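Local coordinates for hypothetical protein (Pseudomonas aeruginosa, PDB 2H9F), which probably isomerises methylaconitate, a step in propionate breakdown by the methylcitrate route, at residues 250-254 and 273-279. Numbering follows the deposited sequence.
Sequences FERIR and RQHTPKI. With SO4 (sulfate ion), chain F.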
# COMPACT_ATOMS: atom_id res chain seq x y z
N PHE A 250 -18.47 13.56 29.02
CA PHE A 250 -17.17 12.89 29.15
C PHE A 250 -16.03 13.88 29.00
O PHE A 250 -15.02 13.81 29.72
CB PHE A 250 -17.02 11.78 28.09
CG PHE A 250 -17.57 10.48 28.51
CD1 PHE A 250 -17.00 9.78 29.56
CD2 PHE A 250 -18.64 9.89 27.82
CE1 PHE A 250 -17.53 8.52 29.95
CE2 PHE A 250 -19.15 8.66 28.20
CZ PHE A 250 -18.59 7.97 29.26
N GLU A 251 -16.20 14.82 28.07
CA GLU A 251 -15.17 15.80 27.81
C GLU A 251 -14.98 16.69 29.03
O GLU A 251 -13.87 17.16 29.29
CB GLU A 251 -15.50 16.64 26.58
CG GLU A 251 -14.53 17.83 26.29
CD GLU A 251 -13.10 17.41 25.91
OE1 GLU A 251 -12.87 16.18 25.76
OE2 GLU A 251 -12.22 18.33 25.77
N ARG A 252 -16.05 16.92 29.78
CA ARG A 252 -15.95 17.74 30.99
C ARG A 252 -15.12 17.05 32.05
O ARG A 252 -14.33 17.67 32.77
CB ARG A 252 -17.34 18.12 31.49
CG ARG A 252 -17.82 19.39 30.79
CD ARG A 252 -19.25 19.35 30.43
NE ARG A 252 -20.09 19.79 31.53
CZ ARG A 252 -20.45 21.05 31.76
NH1 ARG A 252 -20.04 22.06 30.98
NH2 ARG A 252 -21.23 21.31 32.81
N ILE A 253 -15.28 15.74 32.13
CA ILE A 253 -14.50 14.93 33.06
C ILE A 253 -13.04 14.92 32.61
O ILE A 253 -12.12 15.13 33.43
CB ILE A 253 -15.03 13.49 33.17
CG1 ILE A 253 -16.52 13.48 33.56
CG2 ILE A 253 -14.24 12.76 34.24
CD1 ILE A 253 -17.17 12.15 33.59
N ARG A 254 -12.84 14.74 31.31
CA ARG A 254 -11.50 14.72 30.75
C ARG A 254 -10.80 16.06 31.06
O ARG A 254 -9.66 16.08 31.48
CB ARG A 254 -11.55 14.44 29.23
CG ARG A 254 -10.19 14.00 28.62
CD ARG A 254 -10.22 13.89 27.08
NE ARG A 254 -10.26 15.20 26.45
CZ ARG A 254 -9.22 16.00 26.21
NH1 ARG A 254 -7.98 15.64 26.45
NH2 ARG A 254 -9.42 17.17 25.65
N ARG A 273 -6.38 20.95 23.00
CA ARG A 273 -5.55 19.84 23.48
C ARG A 273 -6.44 18.62 23.66
O ARG A 273 -6.80 18.24 24.76
CB ARG A 273 -4.85 20.20 24.79
CG ARG A 273 -3.78 19.17 25.20
CD ARG A 273 -3.66 19.00 26.73
NE ARG A 273 -2.60 18.06 27.12
CZ ARG A 273 -1.29 18.36 27.14
NH1 ARG A 273 -0.86 19.57 26.81
NH2 ARG A 273 -0.41 17.44 27.51
N GLN A 274 -6.79 18.03 22.53
CA GLN A 274 -7.78 16.98 22.49
C GLN A 274 -7.17 15.57 22.60
O GLN A 274 -7.90 14.61 22.80
CB GLN A 274 -8.61 17.09 21.19
CG GLN A 274 -9.62 18.25 21.18
CD GLN A 274 -10.74 18.08 22.22
OE1 GLN A 274 -11.51 17.10 22.18
NE2 GLN A 274 -10.82 19.03 23.16
N HIS A 275 -5.85 15.46 22.47
CA HIS A 275 -5.18 14.15 22.40
C HIS A 275 -4.85 13.57 23.76
O HIS A 275 -4.89 12.36 23.92
CB HIS A 275 -3.90 14.20 21.57
CG HIS A 275 -4.13 14.47 20.12
ND1 HIS A 275 -4.40 13.46 19.22
CD2 HIS A 275 -4.15 15.62 19.42
CE1 HIS A 275 -4.57 13.99 18.02
NE2 HIS A 275 -4.43 15.30 18.11
N THR A 276 -4.48 14.41 24.71
CA THR A 276 -4.18 13.97 26.06
C THR A 276 -4.80 14.94 27.05
O THR A 276 -4.93 16.12 26.73
CB THR A 276 -2.66 13.88 26.33
OG1 THR A 276 -2.07 15.18 26.25
CG2 THR A 276 -1.98 12.97 25.35
N PRO A 277 -5.18 14.46 28.24
CA PRO A 277 -5.16 13.06 28.65
C PRO A 277 -6.27 12.30 27.95
O PRO A 277 -7.19 12.92 27.44
CB PRO A 277 -5.42 13.14 30.15
CG PRO A 277 -6.26 14.32 30.30
CD PRO A 277 -5.63 15.33 29.35
N LYS A 278 -6.17 10.99 27.90
CA LYS A 278 -7.33 10.17 27.55
C LYS A 278 -8.26 10.03 28.75
O LYS A 278 -7.88 10.36 29.88
CB LYS A 278 -6.89 8.79 27.07
CG LYS A 278 -5.88 8.83 25.90
CD LYS A 278 -6.38 9.65 24.73
CE LYS A 278 -5.60 9.44 23.41
NZ LYS A 278 -6.18 10.28 22.27
N ILE A 279 -9.48 9.54 28.50
CA ILE A 279 -10.50 9.37 29.52
C ILE A 279 -11.06 7.98 29.33
O ILE A 279 -11.42 7.60 28.22
CB ILE A 279 -11.65 10.46 29.43
CG1 ILE A 279 -12.81 10.17 30.38
CG2 ILE A 279 -12.21 10.60 28.03
CD1 ILE A 279 -12.46 10.32 31.84
S SO4 F . -2.98 10.26 20.37
O1 SO4 F . -2.01 11.20 20.97
O2 SO4 F . -2.57 9.80 19.04
O3 SO4 F . -2.96 9.08 21.23
O4 SO4 F . -4.31 10.91 20.31
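Arg-254 reaches from helix 244-260 to the loop that leads, through a cis peptide bond before Pro-277, into strand 278-283, joining helix to strand in the diaminopimelate-epimerase-like fold of the PrpF family. Its chain stays extended through chi2 (chi1 -163°) and bends at chi3 (72°), which turns the guanidinium edge onto the loop carbonyls. NH1 meets Pro-277 O almost straight, 3.0 Å away in the carbonyl plane and on a lone pair; NH2 gives a 3.0 Å bond to Arg-273 O, tilted from that carbonyl plane. Glu-251 of the same helix grips the guanidinium side-on and fixes its rotation: OE1 lies 2.9 Å from Arg-254 NE in a salt bridge, and OE2 takes Arg-254 NH2 at 3.0 Å on its syn lone pair. The Gln-274 amide plane is turned 74° from the guanidinium; its NE2, also bonded to Ala-270 O, is a second donor to Glu-251 OE2, from above the carboxylate plane. Ile-279 packs CB and CG2 along the Arg-254 methylenes and CD1 on Ile-253 CG2 at 3.9 Å. On a sulfate probably from the crystallisation liquor, O4 accepts from His-275 ND1 and Lys-278 NZ, which also bonds Ser-309 OG, each at 2.8 Å from O4.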